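Local coordinates for protein nine-heme cytochrome C (Desulfovibrio desulfuricans, PDB 1OFW) that carries electrons through nine covalently bound c-type hemes and may form part of a transmembrane redox complex that passes electrons to the cytoplasm for sulfate reduction, at residues P11-F17 with N155-A159; C114-V118 with A226-H230; V182-L186 with L259-Y263. One frame throughout, in Å; residues are numbered along the deposited sequence. Where two conformers were deposited one is given.

Interaction 1 of 3, residues P11-F17 with N155-A159; sequences PSAIVMF and NEALA. With HEC (heme c), chain G.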
loop_
_atom_site.group_PDB
_atom_site.type_symbol
_atom_site.label_atom_id
_atom_site.label_comp_id
_atom_site.label_asym_id
_atom_site.label_seq_id
_atom_site.Cartn_x
_atom_site.Cartn_y
_atom_site.Cartn_z
ATOM N N PRO A 11 -15.818 13.546 12.755
ATOM C CA PRO A 11 -15.990 14.232 11.491
ATOM C C PRO A 11 -15.843 13.214 10.356
ATOM O O PRO A 11 -15.161 12.213 10.508
ATOM C CB PRO A 11 -14.881 15.268 11.492
ATOM C CG PRO A 11 -14.480 15.395 12.923
ATOM C CD PRO A 11 -14.639 14.005 13.493
ATOM N N SER A 12 -16.561 13.472 9.294
ATOM C CA SER A 12 -16.593 12.548 8.164
ATOM C C SER A 12 -15.213 12.409 7.579
ATOM O O SER A 12 -14.771 11.303 7.246
ATOM C CB SER A 12 -17.595 13.078 7.121
ATOM O OG SER A 12 -17.814 12.089 6.106
ATOM N N ALA A 13 -14.560 13.546 7.429
ATOM C CA ALA A 13 -13.170 13.625 6.993
ATOM C C ALA A 13 -12.452 14.675 7.841
ATOM O O ALA A 13 -13.093 15.646 8.220
ATOM C CB ALA A 13 -13.064 13.928 5.512
ATOM N N ILE A 14 -11.189 14.458 8.139
ATOM C CA ILE A 14 -10.426 15.132 9.160
ATOM C C ILE A 14 -9.060 15.527 8.611
ATOM O O ILE A 14 -8.362 14.613 8.188
ATOM C CB ILE A 14 -10.198 14.193 10.393
ATOM C CG1 ILE A 14 -11.490 13.700 11.035
ATOM C CG2 ILE A 14 -9.253 14.830 11.407
ATOM C CD1 ILE A 14 -11.393 12.498 11.961
ATOM N N VAL A 15 -8.672 16.782 8.666
ATOM C CA VAL A 15 -7.273 17.138 8.405
ATOM C C VAL A 15 -6.444 16.890 9.680
ATOM O O VAL A 15 -6.769 17.421 10.749
ATOM C CB VAL A 15 -7.069 18.583 7.979
ATOM C CG1 VAL A 15 -5.643 18.773 7.494
ATOM C CG2 VAL A 15 -8.049 18.989 6.873
ATOM N N MET A 16 -5.390 16.102 9.569
ATOM C CA MET A 16 -4.439 15.778 10.602
ATOM C C MET A 16 -3.136 16.519 10.373
ATOM O O MET A 16 -2.474 16.435 9.337
ATOM C CB MET A 16 -4.177 14.269 10.644
ATOM C CG MET A 16 -5.453 13.450 10.843
ATOM S SD MET A 16 -5.193 11.679 10.736
ATOM C CE MET A 16 -4.240 11.387 12.217
ATOM N N PHE A 17 -2.747 17.305 11.385
ATOM C CA PHE A 17 -1.598 18.168 11.291
ATOM C C PHE A 17 -0.434 17.708 12.142
ATOM O O PHE A 17 -0.601 16.895 13.062
ATOM C CB PHE A 17 -1.965 19.587 11.789
ATOM C CG PHE A 17 -2.912 20.317 10.869
ATOM C CD1 PHE A 17 -4.277 20.231 11.073
ATOM C CD2 PHE A 17 -2.456 21.085 9.832
ATOM C CE1 PHE A 17 -5.108 20.908 10.235
ATOM C CE2 PHE A 17 -3.279 21.779 8.970
ATOM C CZ PHE A 17 -4.640 21.695 9.198
ATOM N N ASN A 155 -11.299 23.212 9.450
ATOM C CA ASN A 155 -10.719 21.875 9.227
ATOM C C ASN A 155 -11.663 21.095 8.307
ATOM O O ASN A 155 -11.307 20.539 7.259
ATOM C CB ASN A 155 -10.471 21.170 10.531
ATOM C CG ASN A 155 -9.730 19.860 10.442
ATOM O OD1 ASN A 155 -10.151 18.913 9.763
ATOM N ND2 ASN A 155 -8.622 19.789 11.155
ATOM N N GLU A 156 -12.956 21.084 8.631
ATOM C CA GLU A 156 -13.862 20.262 7.807
ATOM C C GLU A 156 -13.973 20.766 6.380
ATOM O O GLU A 156 -14.135 19.968 5.433
ATOM C CB GLU A 156 -15.240 20.212 8.493
ATOM C CG GLU A 156 -15.145 19.468 9.817
ATOM C CD GLU A 156 -16.432 19.424 10.609
ATOM O OE1 GLU A 156 -17.051 20.497 10.791
ATOM O OE2 GLU A 156 -16.790 18.304 11.046
ATOM N N ALA A 157 -13.892 22.077 6.174
ATOM C CA ALA A 157 -13.993 22.599 4.826
ATOM C C ALA A 157 -12.767 22.156 4.004
ATOM O O ALA A 157 -12.962 21.757 2.864
ATOM C CB ALA A 157 -14.128 24.113 4.760
ATOM N N LEU A 158 -11.595 22.233 4.617
ATOM C CA LEU A 158 -10.366 21.789 3.933
ATOM C C LEU A 158 -10.448 20.290 3.634
ATOM O O LEU A 158 -10.085 19.850 2.546
ATOM C CB LEU A 158 -9.132 22.082 4.780
ATOM C CG LEU A 158 -8.685 23.562 4.859
ATOM C CD1 LEU A 158 -7.600 23.692 5.910
ATOM C CD2 LEU A 158 -8.226 24.063 3.509
ATOM N N ALA A 159 -10.924 19.519 4.612
ATOM C CA ALA A 159 -11.035 18.079 4.426
ATOM C C ALA A 159 -12.017 17.761 3.310
ATOM O O ALA A 159 -11.798 16.918 2.437
ATOM C CB ALA A 159 -11.485 17.433 5.728
HETATM FE FE HEC G . 3.454 10.214 7.082
HETATM C CHA HEC G . 3.018 12.251 9.802
HETATM C CHB HEC G . 6.626 11.410 6.732
HETATM C CHC HEC G . 3.927 8.157 4.404
HETATM C CHD HEC G . 0.288 9.001 7.489
HETATM N NA HEC G . 4.571 11.525 8.093
HETATM C C1A HEC G . 4.258 12.273 9.239
HETATM C C2A HEC G . 5.425 12.970 9.727
HETATM C C3A HEC G . 6.416 12.722 8.860
HETATM C C4A HEC G . 5.897 11.834 7.823
HETATM C CMA HEC G . 7.864 13.247 8.879
HETATM C CAA HEC G . 5.457 13.794 11.021
HETATM C CBA HEC G . 4.887 15.218 10.851
HETATM C CGA HEC G . 5.702 16.114 9.941
HETATM O O1A HEC G . 6.912 16.330 10.258
HETATM O O2A HEC G . 5.129 16.618 8.945
HETATM N NB HEC G . 4.967 9.876 5.827
HETATM C C1B HEC G . 6.199 10.506 5.779
HETATM C C2B HEC G . 6.928 10.077 4.601
HETATM C C3B HEC G . 6.163 9.152 3.976
HETATM C C4B HEC G . 4.948 9.019 4.740
HETATM C CMB HEC G . 8.293 10.655 4.186
HETATM C CAB HEC G . 6.413 8.372 2.681
HETATM C CBB HEC G . 7.802 7.660 2.737
HETATM N NC HEC G . 2.322 8.888 6.124
HETATM C C1C HEC G . 2.697 8.127 5.033
HETATM C C2C HEC G . 1.599 7.288 4.643
HETATM C C3C HEC G . 0.575 7.525 5.492
HETATM C C4C HEC G . 1.039 8.508 6.430
HETATM C CMC HEC G . 1.673 6.356 3.415
HETATM C CAC HEC G . -0.865 6.978 5.452
HETATM C CBC HEC G . -0.932 5.433 5.431
HETATM N ND HEC G . 1.953 10.576 8.351
HETATM C C1D HEC G . 0.693 10.022 8.316
HETATM C C2D HEC G . -0.165 10.695 9.279
HETATM C C3D HEC G . 0.589 11.621 9.893
HETATM C C4D HEC G . 1.924 11.522 9.368
HETATM C CMD HEC G . -1.657 10.358 9.520
HETATM C CAD HEC G . 0.119 12.633 10.962
HETATM C CBD HEC G . -0.449 13.909 10.271
HETATM C CGD HEC G . 0.620 14.855 9.806
HETATM O O1D HEC G . 0.704 15.246 8.598
HETATM O O2D HEC G . 1.421 15.267 10.688
#

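Interaction 2 of 3, residues C114-V118 with A226-H230; sequences CHAIV and ATCHH. With HEC (heme c), chain F.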
loop_
_atom_site.group_PDB
_atom_site.type_symbol
_atom_site.label_atom_id
_atom_site.label_comp_id
_atom_site.label_asym_id
_atom_site.label_seq_id
_atom_site.Cartn_x
_atom_site.Cartn_y
_atom_site.Cartn_z
ATOM N N CYS A 114 -0.071 -11.149 -5.021
ATOM C CA CYS A 114 0.852 -10.107 -5.422
ATOM C C CYS A 114 1.738 -9.649 -4.261
ATOM O O CYS A 114 2.943 -9.477 -4.419
ATOM C CB CYS A 114 0.074 -8.924 -5.984
ATOM S SG CYS A 114 -0.675 -9.248 -7.580
ATOM N N HIS A 115 1.147 -9.444 -3.094
ATOM C CA HIS A 115 1.934 -8.826 -2.021
ATOM C C HIS A 115 2.890 -9.804 -1.397
ATOM O O HIS A 115 3.767 -9.379 -0.639
ATOM C CB HIS A 115 0.970 -8.127 -1.040
ATOM C CG HIS A 115 0.593 -6.794 -1.634
ATOM N ND1 HIS A 115 1.427 -5.708 -1.465
ATOM C CD2 HIS A 115 -0.457 -6.341 -2.358
ATOM C CE1 HIS A 115 0.904 -4.656 -2.075
ATOM N NE2 HIS A 115 -0.248 -5.003 -2.644
ATOM N N ALA A 116 2.815 -11.086 -1.748
ATOM C CA ALA A 116 3.892 -11.987 -1.337
ATOM C C ALA A 116 5.169 -11.779 -2.137
ATOM O O ALA A 116 6.253 -12.131 -1.666
ATOM C CB ALA A 116 3.470 -13.443 -1.466
ATOM N N ILE A 117 5.056 -11.244 -3.343
ATOM C CA ILE A 117 6.241 -11.065 -4.188
ATOM C C ILE A 117 6.605 -9.621 -4.462
ATOM O O ILE A 117 7.667 -9.361 -5.033
ATOM C CB ILE A 117 6.026 -11.810 -5.522
ATOM C CG1 ILE A 117 4.857 -11.319 -6.357
ATOM C CG2 ILE A 117 5.915 -13.291 -5.198
ATOM C CD1 ILE A 117 4.812 -11.857 -7.774
ATOM N N VAL A 118 5.809 -8.691 -3.962
ATOM C CA VAL A 118 6.151 -7.269 -4.067
ATOM C C VAL A 118 6.947 -6.776 -2.871
ATOM O O VAL A 118 6.650 -7.049 -1.700
ATOM C CB VAL A 118 4.852 -6.465 -4.234
ATOM C CG1 VAL A 118 5.025 -4.957 -4.091
ATOM C CG2 VAL A 118 4.271 -6.823 -5.605
ATOM N N ALA A 226 4.490 -3.789 -12.222
ATOM C CA ALA A 226 5.672 -3.892 -11.426
ATOM C C ALA A 226 5.605 -5.006 -10.392
ATOM O O ALA A 226 6.615 -5.311 -9.752
ATOM C CB ALA A 226 5.930 -2.553 -10.706
ATOM N N THR A 227 4.444 -5.623 -10.217
ATOM C CA THR A 227 4.307 -6.804 -9.372
ATOM C C THR A 227 5.380 -7.830 -9.713
ATOM O O THR A 227 6.039 -8.403 -8.859
ATOM C CB THR A 227 2.964 -7.490 -9.546
ATOM O OG1 THR A 227 1.880 -6.586 -9.285
ATOM C CG2 THR A 227 2.862 -8.651 -8.565
ATOM N N CYS A 228 5.497 -8.015 -11.032
ATOM C CA CYS A 228 6.426 -8.986 -11.577
ATOM C C CYS A 228 7.615 -8.329 -12.240
ATOM O O CYS A 228 8.749 -8.751 -12.005
ATOM C CB CYS A 228 5.655 -9.894 -12.548
ATOM S SG CYS A 228 4.236 -10.709 -11.782
ATOM N N HIS A 229 7.352 -7.291 -13.027
ATOM C CA HIS A 229 8.388 -6.502 -13.694
ATOM C C HIS A 229 8.917 -5.452 -12.724
ATOM O O HIS A 229 8.693 -4.261 -12.839
ATOM C CB HIS A 229 7.844 -5.880 -14.978
ATOM C CG HIS A 229 7.240 -6.833 -15.946
ATOM N ND1 HIS A 229 8.055 -7.652 -16.654
ATOM C CD2 HIS A 229 5.972 -7.135 -16.319
ATOM C CE1 HIS A 229 7.318 -8.443 -17.448
ATOM N NE2 HIS A 229 6.036 -8.122 -17.272
ATOM N N HIS A 230 9.653 -5.940 -11.747
ATOM C CA HIS A 230 10.114 -5.075 -10.676
ATOM C C HIS A 230 11.459 -4.389 -11.004
ATOM O O HIS A 230 12.176 -4.829 -11.894
ATOM C CB HIS A 230 10.241 -5.856 -9.374
ATOM C CG HIS A 230 11.170 -7.042 -9.436
ATOM N ND1 HIS A 230 10.803 -8.202 -8.774
ATOM C CD2 HIS A 230 12.335 -7.373 -10.012
ATOM C CE1 HIS A 230 11.733 -9.127 -8.952
ATOM N NE2 HIS A 230 12.702 -8.647 -9.703
HETATM FE FE HEC F . -1.315 -3.775 -3.858
HETATM C CHA HEC F . 1.115 -1.333 -3.547
HETATM C CHB HEC F . -2.849 -2.579 -1.074
HETATM C CHC HEC F . -3.788 -6.088 -4.204
HETATM C CHD HEC F . 0.312 -5.043 -6.568
HETATM N NA HEC F . -0.946 -2.280 -2.589
HETATM C C1A HEC F . 0.119 -1.415 -2.581
HETATM C C2A HEC F . 0.103 -0.588 -1.396
HETATM C C3A HEC F . -0.999 -0.942 -0.683
HETATM C C4A HEC F . -1.674 -1.973 -1.448
HETATM C CMA HEC F . -1.462 -0.402 0.676
HETATM C CAA HEC F . 1.166 0.448 -1.057
HETATM C CBA HEC F . 2.480 -0.246 -0.573
HETATM C CGA HEC F . 2.335 -0.710 0.854
HETATM O O1A HEC F . 1.949 0.106 1.718
HETATM O O2A HEC F . 2.561 -1.894 1.166
HETATM N NB HEC F . -2.981 -4.241 -2.843
HETATM C C1B HEC F . -3.458 -3.652 -1.687
HETATM C C2B HEC F . -4.637 -4.322 -1.209
HETATM C C3B HEC F . -4.902 -5.320 -2.072
HETATM C C4B HEC F . -3.869 -5.253 -3.108
HETATM C CMB HEC F . -5.360 -3.890 0.096
HETATM C CAB HEC F . -6.024 -6.361 -2.040
HETATM C CBB HEC F . -7.424 -5.731 -2.071
HETATM N NC HEC F . -1.638 -5.289 -5.118
HETATM C C1C HEC F . -2.761 -6.101 -5.115
HETATM C C2C HEC F . -2.694 -7.014 -6.259
HETATM C C3C HEC F . -1.533 -6.756 -6.892
HETATM C C4C HEC F . -0.876 -5.649 -6.213
HETATM C CMC HEC F . -3.768 -8.058 -6.593
HETATM C CAC HEC F . -0.924 -7.509 -8.088
HETATM C CBC HEC F . -1.792 -7.473 -9.368
HETATM N ND HEC F . 0.391 -3.321 -4.787
HETATM C C1D HEC F . 0.883 -3.955 -5.941
HETATM C C2D HEC F . 2.090 -3.278 -6.373
HETATM C C3D HEC F . 2.315 -2.245 -5.551
HETATM C C4D HEC F . 1.255 -2.268 -4.570
HETATM C CMD HEC F . 2.901 -3.716 -7.599
HETATM C CAD HEC F . 3.419 -1.174 -5.611
HETATM C CBD HEC F . 4.490 -1.359 -4.497
HETATM C CGD HEC F . 5.304 -0.043 -4.369
HETATM O O1D HEC F . 6.112 0.208 -5.263
HETATM O O2D HEC F . 5.123 0.726 -3.401
HETATM O O HOH W 1 8.241 -8.204 -7.418
#

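Interaction 3 of 3, residues V182-L186 with L259-Y263; sequences VIDAL and LMAAY. With HEC (heme c), chain K.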
loop_
_atom_site.group_PDB
_atom_site.type_symbol
_atom_site.label_atom_id
_atom_site.label_comp_id
_atom_site.label_asym_id
_atom_site.label_seq_id
_atom_site.Cartn_x
_atom_site.Cartn_y
_atom_site.Cartn_z
ATOM N N VAL A 182 5.485 -16.936 -24.358
ATOM C CA VAL A 182 6.146 -18.261 -24.436
ATOM C C VAL A 182 7.508 -18.107 -23.796
ATOM O O VAL A 182 8.430 -17.489 -24.324
ATOM C CB VAL A 182 6.218 -18.729 -25.895
ATOM C CG1 VAL A 182 7.066 -19.996 -25.970
ATOM C CG2 VAL A 182 4.815 -18.953 -26.418
ATOM N N ILE A 183 7.614 -18.570 -22.545
ATOM C CA ILE A 183 8.838 -18.375 -21.794
ATOM C C ILE A 183 9.779 -19.533 -22.106
ATOM O O ILE A 183 9.623 -20.643 -21.592
ATOM C CB ILE A 183 8.562 -18.290 -20.267
ATOM C CG1 ILE A 183 7.525 -17.209 -19.952
ATOM C CG2 ILE A 183 9.842 -18.087 -19.492
ATOM C CD1 ILE A 183 7.159 -17.093 -18.508
ATOM N N ASP A 184 10.736 -19.262 -22.988
ATOM C CA ASP A 184 11.591 -20.302 -23.529
ATOM C C ASP A 184 13.081 -20.006 -23.331
ATOM O O ASP A 184 13.845 -20.767 -23.927
ATOM C CB ASP A 184 11.275 -20.542 -25.006
ATOM C CG ASP A 184 11.438 -19.320 -25.861
ATOM O OD1 ASP A 184 11.917 -18.282 -25.389
ATOM O OD2 ASP A 184 11.041 -19.400 -27.057
ATOM N N ALA A 185 13.456 -19.049 -22.513
ATOM C CA ALA A 185 14.843 -18.629 -22.330
ATOM C C ALA A 185 15.749 -19.811 -21.986
ATOM O O ALA A 185 16.912 -19.866 -22.401
ATOM C CB ALA A 185 14.940 -17.575 -21.241
ATOM N N LEU A 186 15.204 -20.750 -21.209
ATOM C CA LEU A 186 15.980 -21.834 -20.617
ATOM C C LEU A 186 15.628 -23.185 -21.201
ATOM O O LEU A 186 16.177 -24.179 -20.676
ATOM C CB LEU A 186 15.735 -21.856 -19.094
ATOM C CG LEU A 186 16.087 -20.564 -18.345
ATOM C CD1 LEU A 186 15.601 -20.602 -16.908
ATOM C CD2 LEU A 186 17.577 -20.289 -18.420
ATOM N N LEU A 259 18.247 -17.261 -13.287
ATOM C CA LEU A 259 16.983 -17.091 -14.009
ATOM C C LEU A 259 16.006 -18.203 -13.717
ATOM O O LEU A 259 14.812 -17.908 -13.547
ATOM C CB LEU A 259 17.240 -16.954 -15.501
ATOM C CG LEU A 259 16.060 -16.708 -16.408
ATOM C CD1 LEU A 259 15.338 -15.400 -16.029
ATOM C CD2 LEU A 259 16.417 -16.626 -17.890
ATOM N N MET A 260 16.380 -19.476 -13.697
ATOM C CA MET A 260 15.401 -20.500 -13.327
ATOM C C MET A 260 14.766 -20.249 -11.961
ATOM O O MET A 260 13.557 -20.357 -11.757
ATOM C CB MET A 260 16.074 -21.884 -13.279
ATOM C CG MET A 260 15.077 -22.995 -13.009
ATOM S SD MET A 260 15.908 -24.590 -12.940
ATOM C CE MET A 260 16.854 -24.330 -11.434
ATOM N N ALA A 261 15.575 -19.928 -10.972
ATOM C CA ALA A 261 15.087 -19.725 -9.628
ATOM C C ALA A 261 14.237 -18.449 -9.583
ATOM O O ALA A 261 13.287 -18.346 -8.811
ATOM C CB ALA A 261 16.238 -19.665 -8.608
ATOM N N ALA A 262 14.585 -17.457 -10.382
ATOM C CA ALA A 262 13.795 -16.228 -10.446
ATOM C C ALA A 262 12.362 -16.536 -10.896
ATOM O O ALA A 262 11.394 -16.090 -10.261
ATOM C CB ALA A 262 14.475 -15.222 -11.348
ATOM N N TYR A 263 12.195 -17.309 -11.980
ATOM C CA TYR A 263 10.865 -17.701 -12.402
ATOM C C TYR A 263 10.175 -18.506 -11.323
ATOM O O TYR A 263 9.036 -18.247 -10.928
ATOM C CB TYR A 263 10.928 -18.531 -13.678
ATOM C CG TYR A 263 11.304 -17.810 -14.954
ATOM C CD1 TYR A 263 12.328 -18.302 -15.740
ATOM C CD2 TYR A 263 10.660 -16.667 -15.408
ATOM C CE1 TYR A 263 12.701 -17.692 -16.918
ATOM C CE2 TYR A 263 11.030 -16.037 -16.587
ATOM C CZ TYR A 263 12.060 -16.546 -17.349
ATOM O OH TYR A 263 12.462 -15.949 -18.543
HETATM FE FE HEC K . 10.015 -25.003 -13.683
HETATM C CHA HEC K . 12.077 -23.535 -15.930
HETATM C CHB HEC K . 12.292 -27.587 -13.251
HETATM C CHC HEC K . 7.950 -26.512 -11.376
HETATM C CHD HEC K . 7.787 -22.486 -14.038
HETATM N NA HEC K . 11.821 -25.445 -14.379
HETATM C C1A HEC K . 12.496 -24.721 -15.369
HETATM C C2A HEC K . 13.716 -25.408 -15.737
HETATM C C3A HEC K . 13.744 -26.553 -15.037
HETATM C C4A HEC K . 12.597 -26.577 -14.158
HETATM C CMA HEC K . 14.766 -27.693 -15.135
HETATM C CAA HEC K . 14.754 -24.909 -16.764
HETATM C CBA HEC K . 14.162 -25.020 -18.191
HETATM C CGA HEC K . 14.243 -26.383 -18.834
HETATM O O1A HEC K . 15.141 -27.171 -18.467
HETATM O O2A HEC K . 13.377 -26.610 -19.705
HETATM N NB HEC K . 10.069 -26.706 -12.637
HETATM C C1B HEC K . 11.085 -27.648 -12.596
HETATM C C2B HEC K . 10.676 -28.760 -11.732
HETATM C C3B HEC K . 9.486 -28.444 -11.209
HETATM C C4B HEC K . 9.124 -27.146 -11.730
HETATM C CMB HEC K . 11.522 -30.027 -11.531
HETATM C CAB HEC K . 8.611 -29.238 -10.238
HETATM C CBB HEC K . 9.312 -29.255 -8.842
HETATM N NC HEC K . 8.224 -24.636 -12.886
HETATM C C1C HEC K . 7.499 -25.341 -11.952
HETATM C C2C HEC K . 6.219 -24.715 -11.741
HETATM C C3C HEC K . 6.159 -23.613 -12.539
HETATM C C4C HEC K . 7.444 -23.533 -13.217
HETATM C CMC HEC K . 5.108 -25.244 -10.829
HETATM C CAC HEC K . 4.980 -22.686 -12.774
HETATM C CBC HEC K . 4.309 -22.114 -11.501
HETATM N ND HEC K . 9.989 -23.278 -14.657
HETATM C C1D HEC K . 8.938 -22.383 -14.768
HETATM C C2D HEC K . 9.254 -21.372 -15.749
HETATM C C3D HEC K . 10.431 -21.684 -16.293
HETATM C C4D HEC K . 10.908 -22.874 -15.627
HETATM C CMD HEC K . 8.324 -20.170 -16.044
HETATM C CAD HEC K . 11.221 -21.013 -17.451
HETATM C CBD HEC K . 10.975 -21.894 -18.733
HETATM C CGD HEC K . 12.007 -21.619 -19.835
HETATM O O1D HEC K . 12.192 -22.558 -20.688
HETATM O O2D HEC K . 12.584 -20.520 -19.833
#

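Interaction 1 of 3, residues P11-F17 with N155-A159
Asn155 on helix 152-164 grips the backbone of Val15 on strand 13-16. Its CB starts alongside the strand, and CG stands anti to the backbone N (chi1 -173°), which carries the amide across to the strand. CG comes to 3.8 Å from Val15 CB. OD1 accepts from Val15 N at 2.8 Å, with the donor tilted 18° from the carbonyl plane. ND2 donates to Val15 O at 3.0 Å, on a lone pair in the carbonyl plane. Two bonds thus hold the amide and fix its rotation. ND2 also lies at the edge of the Phe17 ring, 3.8 Å from CE1, with the two planes steeply inclined.

Beside the amide, Val15 CG2 reaches the helix and packs 3.9 Å from both Leu158 CB and Ala159 CB. Ala159 CB also meets Ala13 CB. On its other side the strand faces the hemes: Met16 CB touches CBD of a heme propionate arm, and Ile14 lies by the iron ligand His37. Strand 13-16 pairs with strand 33-36. The helix packs across this two-stranded antiparallel sheet, and Ala159 also touches Val34 of the second strand. The sheet belongs to a class III cytochrome c unit.

Interaction 2 of 3, residues C114-V118 with A226-H230
This is a small, buried apolar contact between the ends of two CXXCH heme c motifs, one on the weakly bonded helix 114-117 and one in the loop that follows helix 212-217. Thr227 is at its centre. Its chi1 of -57° puts OG1 beside the backbone N and leaves CG2 anti to it, facing Cys114, Ile117 and, in the conformer given, Val118. The methyl CG2 lies 3.7 Å from Cys114 SG. The hydroxyl OG1 is 3.2 Å from the heme carbon CAC and is hydrogen-bonded to Leu224 O.

No direct hydrogen bond joins the segments. One water lies within hydrogen-bonding distance of both carbonyl oxygens, 2.7 Å from Ile117 O and 2.6 Å from Thr227 O. It accepts from His230 ND1 at the edge of the ring, in its plane.

Cys114 SG is bonded to CAC of heme 4. His115 NE2 binds FE of that heme at 2.0 Å, opposite His218. Cys228 and His229 serve heme 6, and His230, directly after that motif, serves heme 7. The water meets the ring nitrogen of His230 that does not bind iron. It would therefore help fix the turn of that ring, and could modestly strengthen its donation to the iron.

Interaction 3 of 3, residues V182-L186 with L259-Y263
The Tyr263 ring has Ile183 CG2 over one face. This is a CH-pi contact, with the methyl carbon 3.9 Å from the ring centroid and 30° off the normal. The methyl is displaced toward the phenol end and comes to 3.4 Å from Tyr263 CZ. With chi1 at -55°, Ile183 CG1 lies beside the backbone N and CG2 is anti to it, which turns the CG2 methyl to the ring. CD1 goes on toward the heme methyl CMD. At the edge of the ring, near its plane, Leu186 CD1 approaches CE1 at 4.1 Å. The heme carbon CAD comes in obliquely, 3.4 Å from Tyr263 CD1. The phenol OH is hydrogen-bonded to a propionate oxygen of another heme, so the ring is held at its tip as well as along its body.

Strand 181-183 pairs with strand 193-195 in a two-stranded antiparallel sheet, and the chain then runs as a loop past the first turn of helix 259-273. Both parts belong to the second class III cytochrome c region. Together they line a heme pocket.

Leu186 fits against the start of that helix. Its CD1 lies 3.5 Å from Met260 N, and CD2 meets Leu259 CD2 at 3.9 Å. Ala185 CB packs on the same Leu259 methyl.

The backbone of the loop also binds the heme. Leu186 N donates to the propionate oxygen O2D at 3.0 Å, with an N-H...O angle of 154°. Met260 SD sits 3.6 Å from C3A of this heme; the Met260 side chain also lies near that of His264, an axial ligand of heme 9.

Interactions 1 and 2 are buried, whereas interaction 3 is only partly buried and lies farthest from the chain centre. Interaction 1 is on the opposite side of that centre from the other two. Helix 259-273 connects interactions 2 and 3: it supplies residues 259-263, and its Gln266 touches Ile117, Cys228 and His230. Interaction 1 sets a helix against a strand of a two-stranded sheet; interaction 3 sets one against the end of such a strand and the loop after it. The first adds two side-chain-to-backbone hydrogen bonds to its apolar contacts, whereas the third has none between its segments. Interaction 2 joins the two family regions at heme 4, through methyl groups and a water.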